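Local coordinates for protein cellulase (Xanthomonas axonopodis pv. citri, PDB 4W7W) that probably hydrolyses beta-1,4-glucan chains such as cellulose, as a family 5 glycoside hydrolase built on an (alpha/beta)8 barrel that binds cello-oligosaccharides, at residues W72-L83 / A129-E140; W296-W304 / Y309-K317. One frame throughout, in Å; residues are numbered along the deposited sequence.

Contact 1: W72-L83 / A129-E140; sequences WERVQPELNGPL and ALADLWRRLALE
Gln76 and Asp132 face each other with amide and carboxylate nearly coplanar, 9° apart, where the short helix 72-75 and the loop after it, following barrel strand 65-70, lie along helix 127-141. The packing is close on the barrel side. Leu133, with CG anti to its own N (chi1 176°), lays that atom 3.6 Å from Trp72 NE1, and Leu130 CD1 makes a CH-pi contact over the six-membered ring of the indole. Leu109 of strand 104-109 backs both Trp72 and Leu133. Further along the helix, Leu137 CD2 meets Leu83 CD1 of the loop at 3.9 Å.

At the border lies the buried amide of the extended Gln76: OE1 receives Trp72 NE1 at 2.9 Å in the indole plane and a water shared with Asn80 N and Ala129 O, while NE2 gives to Gly81 O at 2.8 Å and to Asp132 OD2 at 3.0 Å. Toward solvent, a second water links Asn80 O to Asp132 OD1. Arg136 NE reaches Asp132 OD2 at 2.8 Å, and Arg136 NH2 binds Asn80 O at 2.9 Å from above the carbonyl plane. Arg135 pairs with Asp132 OD1. Two arginines on one carboxylate should favour its ionised form, and the donor at OE1 and acceptors at NE2 fix the flip of the Gln76 amide.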
loop_
_atom_site.group_PDB
_atom_site.type_symbol
_atom_site.label_atom_id
_atom_site.label_comp_id
_atom_site.label_asym_id
_atom_site.label_seq_id
_atom_site.Cartn_x
_atom_site.Cartn_y
_atom_site.Cartn_z
ATOM N N TRP A 72 12.043 -4.177 3.859
ATOM C CA TRP A 72 12.439 -4.424 5.235
ATOM C C TRP A 72 13.933 -4.730 5.329
ATOM O O TRP A 72 14.639 -4.191 6.173
ATOM C CB TRP A 72 11.578 -5.575 5.769
ATOM C CG TRP A 72 11.653 -5.839 7.232
ATOM C CD1 TRP A 72 12.458 -5.242 8.164
ATOM C CD2 TRP A 72 10.891 -6.826 7.925
ATOM N NE1 TRP A 72 12.246 -5.814 9.395
ATOM C CE2 TRP A 72 11.278 -6.777 9.279
ATOM C CE3 TRP A 72 9.926 -7.756 7.524
ATOM C CZ2 TRP A 72 10.737 -7.631 10.234
ATOM C CZ3 TRP A 72 9.404 -8.619 8.464
ATOM C CH2 TRP A 72 9.806 -8.545 9.806
ATOM N N GLU A 73 14.427 -5.577 4.433
ATOM C CA GLU A 73 15.821 -5.997 4.471
ATOM C C GLU A 73 16.794 -4.868 4.192
ATOM O O GLU A 73 17.955 -4.938 4.616
ATOM C CB GLU A 73 16.067 -7.106 3.461
ATOM C CG GLU A 73 15.249 -8.370 3.691
ATOM C CD GLU A 73 13.877 -8.380 3.024
ATOM O OE1 GLU A 73 13.370 -7.328 2.577
ATOM O OE2 GLU A 73 13.260 -9.466 2.987
ATOM N N ARG A 74 16.344 -3.849 3.446
ATOM C CA ARG A 74 17.194 -2.717 3.120
ATOM C C ARG A 74 17.166 -1.647 4.204
ATOM O O ARG A 74 18.194 -0.990 4.423
ATOM C CB ARG A 74 16.827 -2.136 1.749
ATOM C CG ARG A 74 17.161 -3.105 0.632
ATOM C CD ARG A 74 16.848 -2.577 -0.764
ATOM N NE ARG A 74 17.318 -3.540 -1.755
ATOM C CZ ARG A 74 16.716 -3.842 -2.901
ATOM N NH1 ARG A 74 15.620 -3.217 -3.302
ATOM N NH2 ARG A 74 17.242 -4.791 -3.664
ATOM N N VAL A 75 16.036 -1.483 4.906
ATOM C CA VAL A 75 15.994 -0.506 5.982
ATOM C C VAL A 75 16.474 -1.072 7.314
ATOM O O VAL A 75 16.879 -0.314 8.193
ATOM C CB VAL A 75 14.586 0.122 6.100
ATOM C CG1 VAL A 75 13.620 -0.764 6.863
ATOM C CG2 VAL A 75 14.657 1.508 6.714
ATOM N N GLN A 76 16.422 -2.394 7.473
ATOM C CA GLN A 76 16.823 -3.053 8.729
ATOM C C GLN A 76 17.547 -4.329 8.373
ATOM O O GLN A 76 16.929 -5.386 8.309
ATOM C CB GLN A 76 15.616 -3.330 9.635
ATOM C CG GLN A 76 16.032 -3.724 11.041
ATOM C CD GLN A 76 14.860 -4.098 11.944
ATOM O OE1 GLN A 76 13.847 -4.641 11.488
ATOM N NE2 GLN A 76 14.977 -3.808 13.220
ATOM N N PRO A 77 18.875 -4.231 8.142
ATOM C CA PRO A 77 19.611 -5.372 7.592
ATOM C C PRO A 77 19.804 -6.562 8.527
ATOM O O PRO A 77 20.199 -7.631 8.065
ATOM C CB PRO A 77 20.970 -4.776 7.190
ATOM C CG PRO A 77 20.802 -3.312 7.193
ATOM C CD PRO A 77 19.644 -2.977 8.065
ATOM N N GLU A 78 19.509 -6.393 9.811
ATOM C CA GLU A 78 19.462 -7.510 10.755
ATOM C C GLU A 78 18.192 -7.398 11.550
ATOM O O GLU A 78 17.852 -6.316 12.027
ATOM C CB GLU A 78 20.650 -7.464 11.692
ATOM C CG GLU A 78 21.971 -7.730 11.008
ATOM C CD GLU A 78 22.143 -9.181 10.571
ATOM O OE1 GLU A 78 21.413 -10.064 11.088
ATOM O OE2 GLU A 78 23.005 -9.439 9.708
ATOM N N LEU A 79 17.478 -8.509 11.695
ATOM C CA LEU A 79 16.264 -8.499 12.497
ATOM C C LEU A 79 16.578 -8.004 13.899
ATOM O O LEU A 79 17.615 -8.340 14.481
ATOM C CB LEU A 79 15.645 -9.884 12.574
ATOM C CG LEU A 79 15.010 -10.401 11.292
ATOM C CD1 LEU A 79 14.511 -11.818 11.516
ATOM C CD2 LEU A 79 13.882 -9.496 10.822
ATOM N N ASN A 80 15.672 -7.179 14.411
ATOM C CA ASN A 80 15.799 -6.578 15.727
ATOM C C ASN A 80 16.959 -5.606 15.871
ATOM O O ASN A 80 17.221 -5.130 16.982
ATOM C CB ASN A 80 15.816 -7.654 16.827
ATOM C CG ASN A 80 14.560 -8.498 16.804
ATOM O OD1 ASN A 80 14.609 -9.721 16.712
ATOM N ND2 ASN A 80 13.432 -7.840 16.871
ATOM N N GLY A 81 17.615 -5.260 14.767
ATOM C CA GLY A 81 18.785 -4.408 14.815
ATOM C C GLY A 81 18.521 -2.978 14.387
ATOM O O GLY A 81 17.408 -2.614 14.036
ATOM N N PRO A 82 19.567 -2.158 14.393
ATOM C CA PRO A 82 19.410 -0.760 14.046
ATOM C C PRO A 82 18.969 -0.554 12.608
ATOM O O PRO A 82 19.245 -1.376 11.732
ATOM C CB PRO A 82 20.810 -0.170 14.249
ATOM C CG PRO A 82 21.726 -1.335 14.163
ATOM C CD PRO A 82 20.963 -2.494 14.735
ATOM N N LEU A 83 18.294 0.556 12.369
ATOM C CA LEU A 83 17.947 0.920 11.003
ATOM C C LEU A 83 19.204 1.320 10.238
ATOM O O LEU A 83 20.140 1.894 10.792
ATOM C CB LEU A 83 16.971 2.076 10.991
ATOM C CG LEU A 83 15.630 1.829 11.692
ATOM C CD1 LEU A 83 14.777 3.089 11.579
ATOM C CD2 LEU A 83 14.912 0.602 11.146
ATOM N N ALA A 129 9.564 -9.471 15.559
ATOM C CA ALA A 129 10.566 -8.778 14.740
ATOM C C ALA A 129 9.898 -7.660 13.941
ATOM O O ALA A 129 10.476 -6.589 13.778
ATOM C CB ALA A 129 11.312 -9.729 13.817
ATOM N N LEU A 130 8.689 -7.900 13.438
ATOM C CA LEU A 130 7.965 -6.854 12.701
ATOM C C LEU A 130 7.586 -5.698 13.613
ATOM O O LEU A 130 7.648 -4.530 13.225
ATOM C CB LEU A 130 6.727 -7.424 12.041
ATOM C CG LEU A 130 5.901 -6.408 11.239
ATOM C CD1 LEU A 130 6.707 -5.805 10.104
ATOM C CD2 LEU A 130 4.634 -7.070 10.714
ATOM N N ALA A 131 7.226 -6.019 14.859
ATOM C CA ALA A 131 6.906 -4.972 15.831
ATOM C C ALA A 131 8.141 -4.107 16.115
ATOM O O ALA A 131 8.026 -2.901 16.286
ATOM C CB ALA A 131 6.318 -5.565 17.102
ATOM N N ASP A 132 9.319 -4.725 16.184
ATOM C CA ASP A 132 10.546 -3.962 16.398
ATOM C C ASP A 132 10.834 -3.013 15.240
ATOM O O ASP A 132 11.194 -1.846 15.447
ATOM C CB ASP A 132 11.741 -4.886 16.634
ATOM C CG ASP A 132 13.012 -4.110 16.880
ATOM O OD1 ASP A 132 13.184 -3.613 18.022
ATOM O OD2 ASP A 132 13.837 -3.991 15.961
ATOM N N LEU A 133 10.670 -3.506 14.015
ATOM C CA LEU A 133 10.837 -2.670 12.841
ATOM C C LEU A 133 9.943 -1.434 12.958
ATOM O O LEU A 133 10.400 -0.295 12.794
ATOM C CB LEU A 133 10.522 -3.487 11.588
ATOM C CG LEU A 133 10.542 -2.792 10.223
ATOM C CD1 LEU A 133 9.327 -1.909 9.963
ATOM C CD2 LEU A 133 11.842 -2.023 10.005
ATOM N N TRP A 134 8.657 -1.656 13.242
ATOM C CA TRP A 134 7.733 -0.543 13.273
ATOM C C TRP A 134 7.897 0.361 14.475
ATOM O O TRP A 134 7.644 1.549 14.383
ATOM C CB TRP A 134 6.286 -1.031 13.092
ATOM C CG TRP A 134 5.951 -1.219 11.640
ATOM C CD1 TRP A 134 5.757 -2.384 10.971
ATOM C CD2 TRP A 134 5.895 -0.177 10.669
ATOM N NE1 TRP A 134 5.552 -2.131 9.638
ATOM C CE2 TRP A 134 5.637 -0.778 9.432
ATOM C CE3 TRP A 134 6.030 1.212 10.730
ATOM C CZ2 TRP A 134 5.504 -0.040 8.264
ATOM C CZ3 TRP A 134 5.909 1.942 9.571
ATOM C CH2 TRP A 134 5.645 1.330 8.357
ATOM N N ARG A 135 8.334 -0.180 15.612
ATOM C CA ARG A 135 8.744 0.668 16.732
ATOM C C ARG A 135 9.798 1.680 16.267
ATOM O O ARG A 135 9.696 2.887 16.528
ATOM C CB ARG A 135 9.310 -0.178 17.870
ATOM C CG ARG A 135 9.876 0.627 19.031
ATOM C CD ARG A 135 10.477 -0.252 20.124
ATOM N NE ARG A 135 11.692 -0.902 19.658
ATOM C CZ ARG A 135 12.895 -0.339 19.641
ATOM N NH1 ARG A 135 13.063 0.889 20.097
ATOM N NH2 ARG A 135 13.922 -1.014 19.128
ATOM N N ARG A 136 10.803 1.169 15.580
ATOM C CA ARG A 136 11.909 2.009 15.141
ATOM C C ARG A 136 11.456 3.046 14.120
ATOM O O ARG A 136 11.852 4.207 14.207
ATOM C CB ARG A 136 13.023 1.141 14.599
ATOM C CG ARG A 136 13.687 0.284 15.656
ATOM C CD ARG A 136 14.667 -0.676 15.039
ATOM N NE ARG A 136 15.305 -1.595 15.979
ATOM C CZ ARG A 136 16.404 -1.308 16.659
ATOM N NH1 ARG A 136 16.917 -0.093 16.619
ATOM N NH2 ARG A 136 16.957 -2.226 17.428
ATOM N N LEU A 137 10.656 2.650 13.134
ATOM C CA LEU A 137 10.153 3.621 12.170
ATOM C C LEU A 137 9.239 4.637 12.829
ATOM O O LEU A 137 9.306 5.829 12.518
ATOM C CB LEU A 137 9.452 2.964 10.984
ATOM C CG LEU A 137 10.360 2.176 10.045
ATOM C CD1 LEU A 137 9.521 1.566 8.931
ATOM C CD2 LEU A 137 11.455 3.034 9.452
ATOM N N ALA A 138 8.405 4.195 13.774
ATOM C CA ALA A 138 7.530 5.121 14.473
ATOM C C ALA A 138 8.338 6.155 15.272
ATOM O O ALA A 138 7.970 7.323 15.334
ATOM C CB ALA A 138 6.583 4.367 15.377
ATOM N N LEU A 139 9.437 5.732 15.896
ATOM C CA LEU A 139 10.290 6.685 16.605
ATOM C C LEU A 139 10.859 7.731 15.661
ATOM O O LEU A 139 11.024 8.882 16.057
ATOM C CB LEU A 139 11.412 5.964 17.351
ATOM C CG LEU A 139 10.964 5.204 18.603
ATOM C CD1 LEU A 139 12.055 4.259 19.084
ATOM C CD2 LEU A 139 10.552 6.135 19.731
ATOM N N GLU A 140 11.150 7.343 14.425
ATOM C CA GLU A 140 11.690 8.285 13.450
ATOM C C GLU A 140 10.660 9.281 12.938
ATOM O O GLU A 140 10.992 10.427 12.662
ATOM C CB GLU A 140 12.275 7.560 12.249
ATOM C CG GLU A 140 13.446 6.670 12.535
ATOM C CD GLU A 140 14.665 7.414 13.010
ATOM O OE1 GLU A 140 14.834 8.636 12.708
ATOM O OE2 GLU A 140 15.483 6.741 13.687
HETATM O O HOH W 1 13.198 -6.683 13.183
HETATM O O HOH W 2 15.426 -4.671 19.231
#

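Contact 2: W296-W304 / Y309-K317. With BGC (beta-D-glucopyranose), chain B.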
loop_
_atom_site.group_PDB
_atom_site.type_symbol
_atom_site.label_atom_id
_atom_site.label_comp_id
_atom_site.label_asym_id
_atom_site.label_seq_id
_atom_site.Cartn_x
_atom_site.Cartn_y
_atom_site.Cartn_z
ATOM N N TRP A 296 -7.164 5.933 -1.985
ATOM C CA TRP A 296 -6.583 4.936 -2.841
ATOM C C TRP A 296 -5.263 5.416 -3.393
ATOM O O TRP A 296 -5.010 6.615 -3.522
ATOM C CB TRP A 296 -7.518 4.581 -4.011
ATOM C CG TRP A 296 -8.114 5.698 -4.813
ATOM C CD1 TRP A 296 -9.417 6.072 -4.737
ATOM C CD2 TRP A 296 -7.515 6.522 -5.849
ATOM N NE1 TRP A 296 -9.677 7.075 -5.623
ATOM C CE2 TRP A 296 -8.537 7.359 -6.330
ATOM C CE3 TRP A 296 -6.245 6.608 -6.436
ATOM C CZ2 TRP A 296 -8.315 8.297 -7.345
ATOM C CZ3 TRP A 296 -6.038 7.547 -7.449
ATOM C CH2 TRP A 296 -7.065 8.372 -7.887
ATOM N N THR A 297 -4.434 4.439 -3.751
ATOM C CA THR A 297 -3.188 4.677 -4.479
ATOM C C THR A 297 -3.064 3.652 -5.598
ATOM O O THR A 297 -3.002 2.452 -5.377
ATOM C CB THR A 297 -1.935 4.650 -3.567
ATOM O OG1 THR A 297 -1.964 3.552 -2.641
ATOM C CG2 THR A 297 -1.815 5.926 -2.761
ATOM N N TRP A 298 -3.009 4.168 -6.819
ATOM C CA TRP A 298 -2.873 3.372 -8.035
ATOM C C TRP A 298 -1.517 2.675 -8.097
ATOM O O TRP A 298 -0.495 3.252 -7.708
ATOM C CB TRP A 298 -2.983 4.329 -9.212
ATOM C CG TRP A 298 -2.690 3.754 -10.556
ATOM C CD1 TRP A 298 -1.472 3.662 -11.155
ATOM C CD2 TRP A 298 -3.629 3.196 -11.470
ATOM N NE1 TRP A 298 -1.591 3.104 -12.401
ATOM C CE2 TRP A 298 -2.913 2.809 -12.626
ATOM C CE3 TRP A 298 -5.009 3.021 -11.454
ATOM C CZ2 TRP A 298 -3.547 2.277 -13.759
ATOM C CZ3 TRP A 298 -5.623 2.487 -12.567
ATOM C CH2 TRP A 298 -4.891 2.125 -13.701
ATOM N N TRP A 299 -1.498 1.466 -8.629
ATOM C CA TRP A 299 -0.264 0.753 -8.928
ATOM C C TRP A 299 -0.053 0.808 -10.443
ATOM O O TRP A 299 -0.818 0.185 -11.166
ATOM C CB TRP A 299 -0.327 -0.709 -8.464
ATOM C CG TRP A 299 1.009 -1.365 -8.674
ATOM C CD1 TRP A 299 1.467 -1.923 -9.835
ATOM C CD2 TRP A 299 2.096 -1.385 -7.763
ATOM N NE1 TRP A 299 2.770 -2.324 -9.681
ATOM C CE2 TRP A 299 3.184 -1.992 -8.420
ATOM C CE3 TRP A 299 2.264 -0.934 -6.458
ATOM C CZ2 TRP A 299 4.421 -2.176 -7.797
ATOM C CZ3 TRP A 299 3.496 -1.094 -5.843
ATOM C CH2 TRP A 299 4.551 -1.718 -6.506
ATOM N N ALA A 300 0.959 1.513 -10.963
ATOM C CA ALA A 300 1.995 2.262 -10.252
ATOM C C ALA A 300 2.612 3.277 -11.199
ATOM O O ALA A 300 2.393 3.253 -12.414
ATOM C CB ALA A 300 3.089 1.325 -9.753
ATOM N N ALA A 301 3.438 4.137 -10.620
ATOM C CA ALA A 301 4.371 4.957 -11.354
ATOM C C ALA A 301 5.774 4.670 -10.845
ATOM O O ALA A 301 6.006 3.637 -10.203
ATOM C CB ALA A 301 3.972 6.422 -11.276
ATOM N N GLY A 302 6.692 5.572 -11.133
ATOM C CA GLY A 302 8.112 5.314 -10.931
ATOM C C GLY A 302 8.821 5.178 -12.263
ATOM O O GLY A 302 8.220 4.792 -13.263
ATOM N N ALA A 303 10.116 5.476 -12.259
ATOM C CA ALA A 303 10.880 5.625 -13.489
ATOM C C ALA A 303 11.426 4.327 -14.084
ATOM O O ALA A 303 12.048 4.375 -15.138
ATOM C CB ALA A 303 12.040 6.584 -13.247
ATOM N N TRP A 304 11.237 3.189 -13.431
ATOM C CA TRP A 304 11.852 1.939 -13.851
ATOM C C TRP A 304 10.889 0.882 -14.442
ATOM O O TRP A 304 11.230 -0.304 -14.516
ATOM C CB TRP A 304 12.640 1.360 -12.676
ATOM C CG TRP A 304 13.993 1.976 -12.463
ATOM C CD1 TRP A 304 14.459 3.179 -12.924
ATOM C CD2 TRP A 304 15.061 1.405 -11.705
ATOM N NE1 TRP A 304 15.754 3.380 -12.507
ATOM C CE2 TRP A 304 16.149 2.301 -11.767
ATOM C CE3 TRP A 304 15.211 0.213 -11.007
ATOM C CZ2 TRP A 304 17.368 2.037 -11.142
ATOM C CZ3 TRP A 304 16.418 -0.046 -10.380
ATOM C CH2 TRP A 304 17.479 0.862 -10.458
ATOM N N TYR A 309 4.823 -2.179 -19.841
ATOM C CA TYR A 309 4.148 -2.387 -18.570
ATOM C C TYR A 309 2.732 -1.811 -18.620
ATOM O O TYR A 309 2.553 -0.614 -18.832
ATOM C CB TYR A 309 4.913 -1.778 -17.409
ATOM C CG TYR A 309 4.331 -2.181 -16.077
ATOM C CD1 TYR A 309 4.250 -3.513 -15.709
ATOM C CD2 TYR A 309 3.840 -1.230 -15.195
ATOM C CE1 TYR A 309 3.698 -3.891 -14.506
ATOM C CE2 TYR A 309 3.295 -1.598 -13.979
ATOM C CZ TYR A 309 3.237 -2.922 -13.631
ATOM O OH TYR A 309 2.687 -3.301 -12.416
ATOM N N PRO A 310 1.716 -2.661 -18.414
ATOM C CA PRO A 310 0.369 -2.189 -18.735
ATOM C C PRO A 310 -0.223 -1.176 -17.781
ATOM O O PRO A 310 -1.244 -0.577 -18.100
ATOM C CB PRO A 310 -0.472 -3.484 -18.733
ATOM C CG PRO A 310 0.283 -4.432 -17.879
ATOM C CD PRO A 310 1.734 -4.107 -18.112
ATOM N N PHE A 311 0.369 -1.035 -16.590
ATOM C CA PHE A 311 -0.254 -0.249 -15.521
ATOM C C PHE A 311 0.503 1.030 -15.190
ATOM O O PHE A 311 0.171 1.703 -14.229
ATOM C CB PHE A 311 -0.414 -1.104 -14.252
ATOM C CG PHE A 311 -1.172 -2.384 -14.463
ATOM C CD1 PHE A 311 -2.358 -2.444 -15.195
ATOM C CD2 PHE A 311 -0.732 -3.530 -13.839
ATOM C CE1 PHE A 311 -3.051 -3.651 -15.335
ATOM C CE2 PHE A 311 -1.417 -4.717 -13.959
ATOM C CZ PHE A 311 -2.567 -4.785 -14.722
ATOM N N THR A 312 1.532 1.369 -15.948
ATOM C CA THR A 312 2.297 2.551 -15.624
ATOM C C THR A 312 1.515 3.838 -15.824
ATOM O O THR A 312 0.904 4.036 -16.873
ATOM C CB THR A 312 3.606 2.626 -16.410
ATOM O OG1 THR A 312 4.291 3.807 -15.992
ATOM C CG2 THR A 312 3.418 2.637 -17.949
ATOM N N VAL A 313 1.598 4.740 -14.854
ATOM C CA VAL A 313 1.187 6.122 -15.069
ATOM C C VAL A 313 2.362 7.087 -14.901
ATOM O O VAL A 313 2.155 8.293 -14.750
ATOM C CB VAL A 313 -0.061 6.541 -14.251
ATOM C CG1 VAL A 313 -1.263 5.727 -14.716
ATOM C CG2 VAL A 313 0.164 6.416 -12.753
ATOM N N GLN A 314 3.591 6.567 -14.965
ATOM C CA GLN A 314 4.752 7.436 -15.005
ATOM C C GLN A 314 4.727 8.212 -16.324
ATOM O O GLN A 314 4.610 7.598 -17.373
ATOM C CB GLN A 314 6.026 6.605 -14.929
ATOM C CG GLN A 314 7.296 7.441 -14.851
ATOM C CD GLN A 314 7.481 8.189 -13.545
ATOM O OE1 GLN A 314 6.759 7.993 -12.559
ATOM N NE2 GLN A 314 8.499 9.020 -13.519
ATOM N N PRO A 315 4.838 9.556 -16.275
ATOM C CA PRO A 315 4.788 10.309 -17.522
ATOM C C PRO A 315 5.929 9.922 -18.411
ATOM O O PRO A 315 6.995 9.481 -17.952
ATOM C CB PRO A 315 4.893 11.755 -17.064
ATOM C CG PRO A 315 5.592 11.680 -15.758
ATOM C CD PRO A 315 5.033 10.435 -15.122
ATOM N N GLY A 316 5.703 10.065 -19.705
ATOM C CA GLY A 316 6.734 9.745 -20.667
ATOM C C GLY A 316 7.954 10.643 -20.545
ATOM O O GLY A 316 7.864 11.748 -20.033
ATOM N N LYS A 317 9.092 10.176 -21.044
ATOM C CA LYS A 317 10.243 11.057 -21.283
ATOM C C LYS A 317 9.859 12.282 -22.131
ATOM O O LYS A 317 10.446 13.354 -21.983
ATOM C CB LYS A 317 11.374 10.290 -21.971
ATOM C CG LYS A 317 12.617 11.122 -22.237
ATOM C CD LYS A 317 13.825 10.248 -22.534
ATOM C CE LYS A 317 14.954 11.051 -23.159
ATOM N NZ LYS A 317 14.756 11.238 -24.623
HETATM C C2 BGC B . 5.200 -6.183 -11.158
HETATM C C3 BGC B . 6.655 -6.653 -11.158
HETATM C C4 BGC B . 7.563 -5.754 -10.318
HETATM C C5 BGC B . 6.930 -5.474 -8.966
HETATM C C6 BGC B . 7.689 -4.402 -8.203
HETATM C C1 BGC B . 4.714 -5.955 -9.736
HETATM O O1 BGC B . 3.385 -5.409 -9.718
HETATM O O2 BGC B . 4.366 -7.159 -11.803
HETATM O O3 BGC B . 7.116 -6.724 -12.513
HETATM O O4 BGC B . 8.806 -6.400 -10.051
HETATM O O5 BGC B . 5.586 -5.016 -9.129
HETATM O O6 BGC B . 7.157 -4.351 -6.901
#
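Trp298 and Val313 meet where the last strand of the (beta/alpha)8 barrel, 293-301, runs out into the loop that folds back along it, with a cis peptide between Trp299 and Ala300. The two tryptophans before Ala300 serve different surroundings. Trp298 is turned into the protein: its NE1 donates to Phe311 O at 2.9 Å, the oxygen tilted a little from the ring plane, and its CD1 lies 3.6 Å from Val313 CG2. Trp299, with CG anti to N (chi1 -175°), carries its indole to the glycan pocket and to Tyr309. Tyr309 crosses it at about a right angle, bringing its hydroxyl to the indole edge in the ring plane, where the bond from NE1 is weak. The glucose unit sits beside both: O1 lies 3.1 Å from Trp299 NE1 and bonds Tyr309 OH only weakly. Glu33 hydrogen-bonds the same sugar, and Trp305 stacks on Tyr309.

Further along the chain, Ala300 O accepts from Val313 N at 3.0 Å, and Thr312 OG1 closes an ST turn by accepting from Gln314 N. Gln314 bends at chi2 (70°), folding its amide back over Gly302, while its NE2 bonds Asp54. Gln314 OE1 takes the Gly302 N-H at 2.8 Å from above its own carbonyl plane, 49° out of it.

Contacts 1 and 2 sit on the same barrel, their centres 28 Å apart and without touching, yet differ in chemistry. Segment 72-83 and contact 2 lie where barrel strands give way to what follows them, but contact 1 joins the segment after the second strand to the helix after the third, whereas contact 2 folds the end of the eighth strand against its own following loop. Contact 1 is partly buried, apolar toward the barrel and charged at its outer side, with a salt-bridge network within its helix and water in the bonding. Contact 2 is largely buried, has no salt bridge, and relies on backbone carbonyls, indole N-H groups and one amide; it also forms part of the glycan pocket.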